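Local coordinates for endonuclease 2 (Arabidopsis thaliana, PDB 4CXP), which cleaves RNA and single-stranded DNA, and double-stranded DNA less readily, using a cluster of three divalent metal ions, at residues 11-16 with 252-257; 62-67 with 133-138; 144-149 with 233-238. All coordinates share one frame; numbering follows the deposited sequence. Where two conformers were deposited one is given.

Overall arrangement
Following the chain from its N terminus, helix 3-15 opens contact 1, which closes only near the C terminus, where 11-16 meets 252-257 on the long helix 233-262. Almost the whole chain is thus looped out between its two sides, and contacts 2 and 3 both fall within that loop. Contact 2 joins 62-67, from the end of strand 60-62, to 133-138, from the end of strand 131-133. It closes before contact 3 opens. Contact 3 sets the end of strand 143-146 and the turn that follows against 233-238, the start of helix 233-262. This helix therefore serves contacts 1 and 3, whose centres lie about 30 Å apart. Contact 2 lies across the chain's centre from contact 1.

Contact 1 (11-16 with 252-257)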
ATOM      1  N   LYS A  11       4.722 -10.422   0.556  1.00 10.07           N
ATOM      2  CA  LYS A  11       4.686 -11.890   0.554  0.50 11.06           C
ATOM      3  C   LYS A  11       3.789 -12.400  -0.568  1.00 11.50           C
ATOM      4  O   LYS A  11       4.153 -13.309  -1.309  1.00 14.33           O
ATOM      5  CB  LYS A  11       4.220 -12.427   1.904  0.50 11.35           C
ATOM      6  CG  LYS A  11       5.282 -12.358   2.986  0.50 11.83           C
ATOM      7  CD  LYS A  11       4.703 -12.666   4.355  0.50 13.89           C
ATOM      8  CE  LYS A  11       5.775 -12.746   5.422  0.50 16.47           C
ATOM      9  NZ  LYS A  11       6.452 -14.066   5.403  0.50 18.24           N
ATOM     10  N   ILE A  12       2.619 -11.788  -0.721  1.00 10.47           N
ATOM     11  CA  ILE A  12       1.726 -12.153  -1.818  1.00 10.75           C
ATOM     12  C   ILE A  12       2.447 -11.894  -3.148  1.00 10.54           C
ATOM     13  O   ILE A  12       2.464 -12.736  -4.048  1.00 13.08           O
ATOM     14  CB  ILE A  12       0.395 -11.382  -1.740  1.00 11.13           C
ATOM     15  CG1 ILE A  12      -0.410 -11.858  -0.533  1.00 12.10           C
ATOM     16  CG2 ILE A  12      -0.394 -11.557  -3.026  1.00 11.89           C
ATOM     17  CD1 ILE A  12      -1.632 -11.025  -0.253  1.00 13.64           C
ATOM     18  N   ALA A  13       3.039 -10.714  -3.279  1.00  9.56           N
ATOM     19  CA  ALA A  13       3.649 -10.358  -4.537  1.00  9.73           C
ATOM     20  C   ALA A  13       4.766 -11.304  -4.922  1.00  9.94           C
ATOM     21  O   ALA A  13       4.859 -11.743  -6.073  1.00 10.27           O
ATOM     22  CB  ALA A  13       4.181  -8.943  -4.497  1.00  9.96           C
ATOM     23  N   GLN A  14       5.643 -11.634  -3.976  1.00 11.09           N
ATOM     24  CA  GLN A  14       6.832 -12.378  -4.371  1.00 11.37           C
ATOM     25  C   GLN A  14       6.456 -13.773  -4.869  1.00 11.45           C
ATOM     26  O   GLN A  14       7.080 -14.294  -5.779  1.00 12.57           O
ATOM     27  CB  GLN A  14       7.890 -12.415  -3.270  1.00 13.05           C
ATOM     28  CG  GLN A  14       9.218 -13.002  -3.754  1.00 13.37           C
ATOM     29  CD  GLN A  14      10.377 -12.771  -2.799  1.00 13.86           C
ATOM     30  OE1 GLN A  14      10.176 -12.469  -1.619  1.00 14.25           O
ATOM     31  NE2 GLN A  14      11.601 -12.850  -3.310  1.00 15.66           N
ATOM     32  N   THR A  15       5.397 -14.351  -4.327  1.00 11.37           N
ATOM     33  CA  THR A  15       4.940 -15.662  -4.768  1.00 12.97           C
ATOM     34  C   THR A  15       4.205 -15.651  -6.111  1.00 13.09           C
ATOM     35  O   THR A  15       3.978 -16.708  -6.675  1.00 17.18           O
ATOM     36  CB  THR A  15       4.100 -16.390  -3.697  1.00 15.40           C
ATOM     37  OG1 THR A  15       2.891 -15.673  -3.470  1.00 19.54           O
ATOM     38  CG2 THR A  15       4.881 -16.539  -2.412  1.00 20.42           C
ATOM     39  N   ARG A  16       3.891 -14.471  -6.632  1.00 10.60           N
ATOM     40  CA  ARG A  16       3.208 -14.299  -7.916  1.00 10.37           C
ATOM     41  C   ARG A  16       4.157 -13.821  -9.013  1.00 10.54           C
ATOM     42  O   ARG A  16       3.721 -13.517 -10.114  1.00 12.07           O
ATOM     43  CB  ARG A  16       2.039 -13.335  -7.770  1.00 10.69           C
ATOM     44  CG  ARG A  16       0.933 -13.869  -6.890  1.00 11.29           C
ATOM     45  CD  ARG A  16      -0.207 -12.871  -6.791  1.00 12.29           C
ATOM     46  NE  ARG A  16      -0.937 -12.735  -8.043  1.00 11.90           N
ATOM     47  CZ  ARG A  16      -1.844 -13.594  -8.465  1.00 13.32           C
ATOM     48  NH1 ARG A  16      -2.194 -14.643  -7.723  1.00 14.14           N
ATOM     49  NH2 ARG A  16      -2.423 -13.382  -9.625  1.00 14.47           N
ATOM     50  N   VAL A 252      -1.218  -8.362  -5.598  1.00  7.39           N
ATOM     51  CA  VAL A 252      -1.447  -8.762  -6.972  1.00  7.92           C
ATOM     52  C   VAL A 252      -0.841  -7.733  -7.931  1.00  7.90           C
ATOM     53  O   VAL A 252      -0.202  -8.098  -8.924  1.00  8.33           O
ATOM     54  CB  VAL A 252      -2.956  -8.976  -7.206  1.00  8.31           C
ATOM     55  CG1 VAL A 252      -3.280  -9.023  -8.682  1.00  9.10           C
ATOM     56  CG2 VAL A 252      -3.439 -10.238  -6.517  1.00  8.50           C
ATOM     57  N   ARG A 253      -1.052  -6.452  -7.652  1.00  7.80           N
ATOM     58  CA  ARG A 253      -0.583  -5.405  -8.535  1.00  7.86           C
ATOM     59  C   ARG A 253       0.920  -5.208  -8.448  1.00  7.89           C
ATOM     60  O   ARG A 253       1.546  -4.909  -9.464  1.00  8.79           O
ATOM     61  CB  ARG A 253      -1.359  -4.122  -8.262  1.00  8.21           C
ATOM     62  CG  ARG A 253      -2.777  -4.245  -8.777  1.00  8.42           C
ATOM     63  CD  ARG A 253      -3.699  -3.240  -8.169  1.00  7.93           C
ATOM     64  NE  ARG A 253      -4.964  -3.184  -8.887  1.00  7.81           N
ATOM     65  CZ  ARG A 253      -6.001  -2.469  -8.488  1.00  7.65           C
ATOM     66  NH1 ARG A 253      -5.997  -1.909  -7.294  1.00  7.93           N
ATOM     67  NH2 ARG A 253      -7.069  -2.341  -9.259  1.00  8.54           N
ATOM     68  N   LEU A 254       1.518  -5.373  -7.274  1.00  7.78           N
ATOM     69  CA  LEU A 254       2.959  -5.313  -7.191  1.00  7.88           C
ATOM     70  C   LEU A 254       3.577  -6.400  -8.060  1.00  8.06           C
ATOM     71  O   LEU A 254       4.489  -6.130  -8.855  1.00  8.63           O
ATOM     72  CB  LEU A 254       3.430  -5.411  -5.748  1.00  8.10           C
ATOM     73  CG  LEU A 254       4.948  -5.416  -5.556  1.00  8.74           C
ATOM     74  CD1 LEU A 254       5.637  -4.235  -6.217  1.00  9.19           C
ATOM     75  CD2 LEU A 254       5.264  -5.469  -4.071  1.00  9.66           C
ATOM     76  N   ALA A 255       3.078  -7.635  -7.955  1.00  7.91           N
ATOM     77  CA  ALA A 255       3.624  -8.704  -8.781  1.00  8.73           C
ATOM     78  C   ALA A 255       3.397  -8.436 -10.261  1.00  8.78           C
ATOM     79  O   ALA A 255       4.300  -8.654 -11.077  1.00  9.41           O
ATOM     80  CB  ALA A 255       3.034 -10.035  -8.405  1.00  8.96           C
ATOM     81  N   ALA A 256       2.194  -8.004 -10.645  1.00  8.89           N
ATOM     82  CA  ALA A 256       1.917  -7.796 -12.050  1.00  9.61           C
ATOM     83  C   ALA A 256       2.816  -6.712 -12.636  1.00  9.57           C
ATOM     84  O   ALA A 256       3.261  -6.802 -13.782  1.00 10.20           O
ATOM     85  CB  ALA A 256       0.464  -7.450 -12.255  1.00 10.92           C
ATOM     86  N   THR A 257       3.060  -5.674 -11.850  1.00  9.11           N
ATOM     87  CA  THR A 257       3.915  -4.575 -12.272  1.00  9.36           C
ATOM     88  C   THR A 257       5.371  -5.033 -12.410  1.00  9.37           C
ATOM     89  O   THR A 257       6.008  -4.750 -13.427  1.00 10.61           O
ATOM     90  CB  THR A 257       3.753  -3.385 -11.319  1.00 10.51           C
ATOM     91  OG1 THR A 257       2.384  -2.987 -11.292  1.00 11.76           O
ATOM     92  CG2 THR A 257       4.605  -2.234 -11.740  1.00 12.67           C
TER
HETATM   93  O   HOH W   1      -0.265 -10.678  -9.867  1.00 11.76           O
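Ala13 on helix 3-15 faces Ala255 on helix 233-262, and their CA atoms are 4.6 Å apart. The contact packs the N-terminal helix against the long C-terminal one in this mainly helical S1/P1 nuclease. With methyls at the point of nearest approach, the axes of 11-15 and 252-257 come within 7.6 Å and cross at -36°. The CB of Ala255 lies 3.4 Å from Ala13 O, so it packs on the backbone as well as on side chains. It also touches the CB of Arg16 at 3.5 Å. Ala13 CB also meets Leu254, whose CD2 is 3.7 Å away.

Arg16 crosses Val252 obliquely with its side chain. A bend at chi3 (69°) places Arg16 NE, which lies 3.9 Å from Val252 CG2. That methyl sits over one face of the guanidinium, toward its rim. Water 1 lies at the guanidinium edge, in plane. It accepts from Arg16 NE at 2.8 Å and donates to Val252 O at 2.7 Å. The far end of the group, NH2, forms a salt bridge with Glu197, on helix 190-197. Ile185 of helix 176-187 touches Ile12, Arg16 and Val252 nearby.

The direct contact is van der Waals packing, mostly of apolar groups, with one water linking the segments. The water bond and the salt bridge probably limit rotation of the guanidinium, and Glu197 probably offsets its charge beside the valine methyl.

Contact 2 (62-67 with 133-138)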
ATOM      1  N   THR A  62      -5.629  15.121  -1.148  1.00 13.74           N
ATOM      2  CA  THR A  62      -6.729  15.528  -2.012  1.00 15.43           C
ATOM      3  C   THR A  62      -7.577  16.596  -1.318  1.00 14.30           C
ATOM      4  O   THR A  62      -7.521  16.783  -0.095  1.00 14.77           O
ATOM      5  CB  THR A  62      -7.696  14.365  -2.294  1.00 17.89           C
ATOM      6  OG1 THR A  62      -8.385  14.002  -1.087  1.00 18.65           O
ATOM      7  CG2 THR A  62      -6.984  13.178  -2.848  1.00 19.14           C
ATOM      8  N   PRO A  63      -8.428  17.276  -2.097  1.00 15.72           N
ATOM      9  CA  PRO A  63      -9.478  18.128  -1.517  1.00 15.99           C
ATOM     10  C   PRO A  63     -10.470  17.289  -0.696  1.00 14.29           C
ATOM     11  O   PRO A  63     -10.445  16.062  -0.769  1.00 15.72           O
ATOM     12  CB  PRO A  63     -10.144  18.760  -2.742  1.00 19.47           C
ATOM     13  CG  PRO A  63      -9.143  18.609  -3.855  1.00 21.83           C
ATOM     14  CD  PRO A  63      -8.432  17.322  -3.568  1.00 18.11           C
ATOM     15  N   ASP A  64     -11.370  17.952   0.020  1.00 16.93           N
ATOM     16  CA  ASP A  64     -12.421  17.262   0.777  1.00 18.04           C
ATOM     17  C   ASP A  64     -13.514  16.798  -0.188  1.00 17.89           C
ATOM     18  O   ASP A  64     -14.562  17.452  -0.344  1.00 22.78           O
ATOM     19  CB  ASP A  64     -13.075  18.186   1.817  1.00 19.30           C
ATOM     20  CG  ASP A  64     -12.204  18.483   3.028  1.00 20.64           C
ATOM     21  OD1 ASP A  64     -10.985  18.201   3.054  1.00 17.71           O
ATOM     22  OD2 ASP A  64     -12.780  19.047   3.989  1.00 27.12           O
ATOM     23  N   ALA A  65     -13.242  15.699  -0.883  1.00 16.63           N
ATOM     24  CA  ALA A  65     -14.185  15.110  -1.813  1.00 15.75           C
ATOM     25  C   ALA A  65     -13.734  13.678  -2.069  1.00 15.39           C
ATOM     26  O   ALA A  65     -12.798  13.203  -1.460  1.00 23.60           O
ATOM     27  CB  ALA A  65     -14.296  15.930  -3.096  1.00 17.28           C
ATOM     28  N   CYS A  66     -14.370  12.993  -2.985  1.00 13.49           N
ATOM     29  CA  CYS A  66     -14.091  11.579  -3.221  0.70 12.84           C
ATOM     30  C   CYS A  66     -13.361  11.322  -4.528  1.00 13.54           C
ATOM     31  O   CYS A  66     -13.324  10.184  -5.021  1.00 15.91           O
ATOM     32  CB  CYS A  66     -15.383  10.782  -3.146  0.70 14.22           C
ATOM     33  SG  CYS A  66     -16.231  10.995  -1.556  0.70 17.27           S
ATOM     34  N   SER A  67     -12.686  12.345  -5.030  1.00 12.92           N
ATOM     35  CA  SER A  67     -12.027  12.267  -6.315  1.00 13.33           C
ATOM     36  C   SER A  67     -10.520  12.429  -6.207  1.00 12.44           C
ATOM     37  O   SER A  67      -9.992  13.090  -5.309  1.00 13.85           O
ATOM     38  CB  SER A  67     -12.624  13.278  -7.263  1.00 17.11           C
ATOM     39  OG  SER A  67     -12.194  14.537  -6.931  1.00 23.54           O
ATOM     40  N   TYR A 133      -7.600  13.252   2.659  1.00 12.95           N
ATOM     41  CA  TYR A 133      -7.760  14.683   2.689  1.00 13.74           C
ATOM     42  C   TYR A 133      -6.551  15.380   3.264  1.00 13.20           C
ATOM     43  O   TYR A 133      -6.112  15.105   4.399  1.00 15.35           O
ATOM     44  CB  TYR A 133      -8.960  15.101   3.517  1.00 15.04           C
ATOM     45  CG  TYR A 133     -10.320  14.614   3.077  1.00 15.58           C
ATOM     46  CD1 TYR A 133     -10.540  13.967   1.840  1.00 16.06           C
ATOM     47  CD2 TYR A 133     -11.417  14.852   3.881  1.00 19.09           C
ATOM     48  CE1 TYR A 133     -11.808  13.563   1.475  1.00 19.55           C
ATOM     49  CE2 TYR A 133     -12.682  14.455   3.503  1.00 21.13           C
ATOM     50  CZ  TYR A 133     -12.875  13.809   2.302  1.00 21.79           C
ATOM     51  OH  TYR A 133     -14.143  13.419   1.951  1.00 29.40           O
ATOM     52  N   ALA A 134      -6.110  16.413   2.556  1.00 14.45           N
ATOM     53  CA  ALA A 134      -5.111  17.305   3.111  1.00 14.81           C
ATOM     54  C   ALA A 134      -5.575  17.917   4.443  1.00 15.91           C
ATOM     55  O   ALA A 134      -4.772  18.114   5.357  1.00 16.14           O
ATOM     56  CB  ALA A 134      -4.843  18.443   2.138  1.00 16.17           C
ATOM     57  N   SER A 135      -6.856  18.250   4.544  1.00 15.47           N
ATOM     58  CA  SER A 135      -7.363  18.997   5.707  1.00 16.31           C
ATOM     59  C   SER A 135      -7.248  18.264   7.052  1.00 16.35           C
ATOM     60  O   SER A 135      -7.226  18.898   8.106  1.00 19.18           O
ATOM     61  CB  SER A 135      -8.808  19.391   5.446  1.00 16.98           C
ATOM     62  OG  SER A 135      -9.588  18.219   5.299  1.00 17.45           O
ATOM     63  N   ASP A 136      -7.184  16.931   7.037  1.00 14.65           N
ATOM     64  CA  ASP A 136      -6.977  16.161   8.281  1.00 15.17           C
ATOM     65  C   ASP A 136      -5.723  15.294   8.230  1.00 13.48           C
ATOM     66  O   ASP A 136      -5.566  14.334   8.999  1.00 13.49           O
ATOM     67  CB  ASP A 136      -8.235  15.366   8.682  1.00 15.46           C
ATOM     68  CG  ASP A 136      -8.776  14.501   7.568  1.00 14.80           C
ATOM     69  OD1 ASP A 136      -8.004  13.776   6.924  1.00 14.65           O
ATOM     70  OD2 ASP A 136     -10.004  14.546   7.325  1.00 18.20           O
ATOM     71  N   LYS A 137      -4.802  15.662   7.346  1.00 14.97           N
ATOM     72  CA  LYS A 137      -3.539  14.966   7.200  1.00 15.45           C
ATOM     73  C   LYS A 137      -3.767  13.468   7.024  1.00 14.11           C
ATOM     74  O   LYS A 137      -3.169  12.632   7.705  1.00 13.92           O
ATOM     75  CB  LYS A 137      -2.597  15.282   8.359  1.00 17.23           C
ATOM     76  CG  LYS A 137      -2.333  16.764   8.519  1.00 21.69           C
ATOM     77  CD  LYS A 137      -1.203  17.037   9.485  1.00 26.54           C
ATOM     78  N   GLY A 138      -4.650  13.116   6.106  1.00 13.37           N
ATOM     79  CA  GLY A 138      -4.919  11.720   5.837  1.00 12.90           C
ATOM     80  C   GLY A 138      -5.477  10.965   7.031  1.00 11.38           C
ATOM     81  O   GLY A 138      -5.187   9.786   7.226  1.00 11.25           O
TER
HETATM   82  O   HOH W   2      -8.575  18.388   2.031  1.00 16.98           O
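A parallel beta bridge between Thr62 and Tyr133 starts this contact, where the two-stranded sheet of 60-62 and 131-133 runs out into loops. Ala134 N donates to Thr62 O at 3.0 Å, a nearly straight bond (169°) in the carbonyl plane. Past the bridge, the Tyr133 ring lies against residues 63-65. Asp64 CA sits 3.7 Å above the ring centre in a CH-pi contact. Ala65 O approaches the ring edge, 3.1 Å from Tyr133 CE1.

Segment 133-138 lies in the substrate-binding region 120-169, and Ser67 probably belongs to the substrate site. Asp64 is the centre of an inverse gamma turn, closed by Ala65 N to Pro63 O at 2.8 Å. Thr62 OG1 donates to the same Pro63 O from the opposite face of its plane. The Asp64 carboxylate is stacked on the Tyr133 ring, their planes 21° apart. Asp64 OD1 accepts from Ser135 OG at 2.6 Å, through the syn lone pair. That OG sits between its backbone N and carbonyl carbon (chi1 62°). Water 2 donates to Asp64 OD1 and Thr62 O and accepts from Ser135 N. Cys66, in the first loop, is disulfide-bonded to Cys218 of helix 206-221, which also touches Tyr133.

Contact 3 (144-149 with 233-238); sequences VHWYTR and DEYFYS. With SO4 (sulfate ion), chain J.
Tyr147 reaches from the type II' turn 146-149 to the start of helix 233-262 and makes the hydrogen bond between the two segments. Its OH donates to Asp233 OD1 at 2.6 Å, using the anti lone pair of that oxygen. OD1 lies at the edge of the tyrosine ring, near its plane, while the carboxylate and ring planes are 78° apart.

The apolar contacts come from the far rim of the Trp146 indole. A chi1 of -177° sets CG of Trp146 anti to the backbone N and nearer the helix than CB. Phe236 CD1 meets the indole edge in plane, 3.9 Å from Trp146 CZ2. Tyr235 CD1 lies 4.1 Å from Trp146 CZ3, also near the indole plane. The Tyr147 OH also touches Phe236, 3.6 Å from CB. Tyr147 CD1 lies over one face of the indole, toward its rim. A phenylalanine at Tyr147 would probably leave Asp233 OD1 without this donor and the ring freer to shift.

The polar ends of the other two rings are held elsewhere: Trp146 NE1 by Thr164, and Tyr235 OH by Ala221 O and Trp157. Arg149 NH1 donates to sulfate O2 at 2.8 Å, with O2 at the guanidinium edge. The sulfate, probably from the crystallisation liquor, is also hydrogen-bonded to Lys150 N.

The hairpin of strands 143-146 and 149-152, in the substrate-binding region 120-169, thus packs on the helix start through one short polar bond beside buried aromatics. The phenol would probably help steady the negative charge of Asp233.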
ATOM      1  N   VAL A 144      -9.451   9.351  17.951  1.00 12.14           N
ATOM      2  CA  VAL A 144     -10.540   8.482  18.379  1.00 11.70           C
ATOM      3  C   VAL A 144      -9.972   7.492  19.391  1.00 12.01           C
ATOM      4  O   VAL A 144      -8.854   7.668  19.891  1.00 13.47           O
ATOM      5  CB  VAL A 144     -11.212   7.787  17.161  1.00 12.46           C
ATOM      6  CG1 VAL A 144     -11.868   8.826  16.274  1.00 13.63           C
ATOM      7  CG2 VAL A 144     -10.224   6.959  16.353  1.00 14.15           C
ATOM      8  N   HIS A 145     -10.742   6.465  19.718  1.00 13.07           N
ATOM      9  CA  HIS A 145     -10.233   5.323  20.458  1.00 12.41           C
ATOM     10  C   HIS A 145     -10.395   4.095  19.585  1.00 11.66           C
ATOM     11  O   HIS A 145     -11.407   3.940  18.894  1.00 12.91           O
ATOM     12  CB  HIS A 145     -10.983   5.116  21.783  1.00 14.82           C
ATOM     13  CG  HIS A 145     -10.494   5.990  22.919  1.00 22.10           C
ATOM     14  ND1 HIS A 145     -10.710   7.347  22.964  1.00 26.93           N
ATOM     15  CD2 HIS A 145      -9.777   5.697  24.034  1.00 24.91           C
ATOM     16  CE1 HIS A 145     -10.177   7.856  24.062  1.00 26.33           C
ATOM     17  NE2 HIS A 145      -9.597   6.872  24.730  1.00 27.14           N
ATOM     18  N   TRP A 146      -9.383   3.230  19.603  1.00 10.38           N
ATOM     19  CA  TRP A 146      -9.458   1.881  19.050  1.00  9.77           C
ATOM     20  C   TRP A 146      -9.665   0.960  20.241  1.00  9.60           C
ATOM     21  O   TRP A 146      -8.772   0.800  21.075  1.00 10.49           O
ATOM     22  CB  TRP A 146      -8.173   1.520  18.296  1.00  9.37           C
ATOM     23  CG  TRP A 146      -8.254   0.168  17.665  1.00  9.42           C
ATOM     24  CD1 TRP A 146      -7.550  -0.943  18.004  1.00  9.72           C
ATOM     25  CD2 TRP A 146      -9.104  -0.209  16.581  1.00  9.30           C
ATOM     26  NE1 TRP A 146      -7.911  -1.993  17.199  1.00 10.12           N
ATOM     27  CE2 TRP A 146      -8.862  -1.564  16.316  1.00  9.15           C
ATOM     28  CE3 TRP A 146     -10.073   0.466  15.824  1.00  9.75           C
ATOM     29  CZ2 TRP A 146      -9.536  -2.252  15.328  1.00 10.17           C
ATOM     30  CZ3 TRP A 146     -10.732  -0.223  14.833  1.00 10.37           C
ATOM     31  CH2 TRP A 146     -10.465  -1.566  14.597  1.00 10.55           C
ATOM     32  N   TYR A 147     -10.876   0.438  20.382  1.00 10.15           N
ATOM     33  CA  TYR A 147     -11.275  -0.232  21.620  1.00 10.52           C
ATOM     34  C   TYR A 147     -10.970   0.717  22.778  1.00 11.45           C
ATOM     35  O   TYR A 147     -11.469   1.840  22.759  1.00 13.37           O
ATOM     36  CB  TYR A 147     -10.692  -1.650  21.715  1.00 10.64           C
ATOM     37  CG  TYR A 147     -11.255  -2.571  20.640  1.00 10.19           C
ATOM     38  CD1 TYR A 147     -10.700  -2.622  19.371  1.00 10.38           C
ATOM     39  CD2 TYR A 147     -12.352  -3.368  20.886  1.00 10.70           C
ATOM     40  CE1 TYR A 147     -11.231  -3.439  18.382  1.00 10.28           C
ATOM     41  CE2 TYR A 147     -12.881  -4.190  19.913  1.00 10.35           C
ATOM     42  CZ  TYR A 147     -12.311  -4.232  18.655  1.00  9.88           C
ATOM     43  OH  TYR A 147     -12.797  -5.036  17.654  1.00 10.84           O
ATOM     44  N   THR A 148     -10.168   0.322  23.755  1.00 11.77           N
ATOM     45  CA  THR A 148      -9.980   1.157  24.940  1.00 13.37           C
ATOM     46  C   THR A 148      -8.828   2.159  24.837  1.00 14.49           C
ATOM     47  O   THR A 148      -8.628   2.923  25.774  1.00 17.86           O
ATOM     48  CB  THR A 148      -9.742   0.332  26.202  1.00 15.22           C
ATOM     49  OG1 THR A 148      -8.428  -0.227  26.138  1.00 16.50           O
ATOM     50  CG2 THR A 148     -10.786  -0.733  26.384  1.00 16.47           C
ATOM     51  N   ARG A 149      -8.097   2.184  23.730  1.00 13.26           N
ATOM     52  CA  ARG A 149      -6.875   2.976  23.645  1.00 13.82           C
ATOM     53  C   ARG A 149      -6.986   4.116  22.663  1.00 12.89           C
ATOM     54  O   ARG A 149      -7.624   4.000  21.623  1.00 14.05           O
ATOM     55  CB  ARG A 149      -5.712   2.091  23.230  1.00 14.69           C
ATOM     56  CG  ARG A 149      -5.427   0.961  24.192  1.00 16.15           C
ATOM     57  CD  ARG A 149      -4.995   1.483  25.551  1.00 18.48           C
ATOM     58  NE  ARG A 149      -4.718   0.380  26.437  0.70 16.88           N
ATOM     59  CZ  ARG A 149      -4.326   0.507  27.699  0.70 19.39           C
ATOM     60  NH1 ARG A 149      -4.140   1.709  28.236  0.70 21.41           N
ATOM     61  NH2 ARG A 149      -4.104  -0.585  28.427  0.70 21.53           N
ATOM     62  N   ASP A 233     -15.808  -3.372  17.768  1.00  9.96           N
ATOM     63  CA  ASP A 233     -16.191  -4.497  16.913  1.00 10.21           C
ATOM     64  C   ASP A 233     -16.991  -4.089  15.673  1.00  9.76           C
ATOM     65  O   ASP A 233     -16.741  -4.609  14.591  1.00 10.15           O
ATOM     66  CB  ASP A 233     -16.977  -5.562  17.686  1.00 10.97           C
ATOM     67  CG  ASP A 233     -16.104  -6.553  18.440  1.00 12.33           C
ATOM     68  OD1 ASP A 233     -14.863  -6.470  18.384  1.00 12.84           O
ATOM     69  OD2 ASP A 233     -16.694  -7.450  19.084  1.00 14.54           O
ATOM     70  N   GLU A 234     -17.971  -3.199  15.795  1.00 10.36           N
ATOM     71  CA  GLU A 234     -18.803  -2.887  14.639  1.00 11.07           C
ATOM     72  C   GLU A 234     -17.938  -2.349  13.494  1.00  9.65           C
ATOM     73  O   GLU A 234     -18.076  -2.772  12.339  1.00 10.58           O
ATOM     74  CB  GLU A 234     -19.893  -1.890  15.004  1.00 12.79           C
ATOM     75  CG  GLU A 234     -20.826  -1.537  13.874  1.00 18.15           C
ATOM     76  CD  GLU A 234     -21.853  -0.513  14.309  0.50 22.22           C
ATOM     77  OE1 GLU A 234     -21.530   0.693  14.306  0.50 27.54           O
ATOM     78  OE2 GLU A 234     -22.971  -0.916  14.669  0.50 29.28           O
ATOM     79  N   TYR A 235     -17.062  -1.413  13.804  1.00  9.50           N
ATOM     80  CA  TYR A 235     -16.182  -0.835  12.793  1.00  9.13           C
ATOM     81  C   TYR A 235     -15.182  -1.874  12.289  1.00  8.72           C
ATOM     82  O   TYR A 235     -14.941  -1.987  11.098  1.00  8.88           O
ATOM     83  CB  TYR A 235     -15.478   0.396  13.356  1.00  9.48           C
ATOM     84  CG  TYR A 235     -14.736   1.231  12.328  1.00  8.99           C
ATOM     85  CD1 TYR A 235     -13.421   0.958  11.968  1.00  9.15           C
ATOM     86  CD2 TYR A 235     -15.361   2.310  11.709  1.00  9.74           C
ATOM     87  CE1 TYR A 235     -12.758   1.740  11.061  1.00  9.03           C
ATOM     88  CE2 TYR A 235     -14.700   3.101  10.783  1.00  9.43           C
ATOM     89  CZ  TYR A 235     -13.388   2.821  10.481  1.00  8.61           C
ATOM     90  OH  TYR A 235     -12.671   3.576   9.595  1.00  9.32           O
ATOM     91  N   PHE A 236     -14.581  -2.617  13.207  1.00  8.50           N
ATOM     92  CA  PHE A 236     -13.623  -3.644  12.874  1.00  8.26           C
ATOM     93  C   PHE A 236     -14.181  -4.641  11.875  1.00  8.03           C
ATOM     94  O   PHE A 236     -13.589  -4.867  10.820  1.00  8.31           O
ATOM     95  CB  PHE A 236     -13.166  -4.335  14.162  1.00  8.56           C
ATOM     96  CG  PHE A 236     -12.263  -5.516  13.933  1.00  8.54           C
ATOM     97  CD1 PHE A 236     -10.963  -5.351  13.515  1.00  8.83           C
ATOM     98  CD2 PHE A 236     -12.730  -6.802  14.131  1.00 10.60           C
ATOM     99  CE1 PHE A 236     -10.131  -6.438  13.329  1.00  9.34           C
ATOM    100  CE2 PHE A 236     -11.917  -7.891  13.942  1.00 12.17           C
ATOM    101  CZ  PHE A 236     -10.607  -7.716  13.535  1.00 10.62           C
ATOM    102  N   TYR A 237     -15.294  -5.288  12.202  1.00  8.91           N
ATOM    103  CA  TYR A 237     -15.801  -6.345  11.339  1.00  9.31           C
ATOM    104  C   TYR A 237     -16.291  -5.810  10.012  1.00  9.29           C
ATOM    105  O   TYR A 237     -16.181  -6.478   8.995  1.00 10.48           O
ATOM    106  CB  TYR A 237     -16.899  -7.149  12.034  1.00  9.70           C
ATOM    107  CG  TYR A 237     -16.392  -8.030  13.140  1.00 10.11           C
ATOM    108  CD1 TYR A 237     -15.531  -9.056  12.876  1.00 11.42           C
ATOM    109  CD2 TYR A 237     -16.825  -7.845  14.440  1.00 11.76           C
ATOM    110  CE1 TYR A 237     -15.084  -9.871  13.898  1.00 12.22           C
ATOM    111  CE2 TYR A 237     -16.393  -8.652  15.462  1.00 13.31           C
ATOM    112  CZ  TYR A 237     -15.506  -9.658  15.190  1.00 12.26           C
ATOM    113  OH  TYR A 237     -15.063 -10.489  16.194  1.00 14.57           O
ATOM    114  N   SER A 238     -16.832  -4.606   9.999  1.00  9.38           N
ATOM    115  CA  SER A 238     -17.341  -4.064   8.758  1.00  9.92           C
ATOM    116  C   SER A 238     -16.236  -3.565   7.833  1.00  8.98           C
ATOM    117  O   SER A 238     -16.416  -3.603   6.630  1.00 10.36           O
ATOM    118  CB  SER A 238     -18.376  -2.989   9.002  1.00 10.97           C
ATOM    119  OG  SER A 238     -17.865  -1.906   9.699  1.00 11.42           O
TER
HETATM  120  S   SO4 J 962      -4.182   5.333  26.288  0.70 24.78           S
HETATM  121  O1  SO4 J 962      -3.911   6.681  26.799  0.70 29.22           O
HETATM  122  O2  SO4 J 962      -4.164   4.381  27.392  0.70 32.97           O
HETATM  123  O3  SO4 J 962      -3.165   4.941  25.297  0.70 30.80           O
HETATM  124  O4  SO4 J 962      -5.483   5.330  25.632  0.70 30.17           O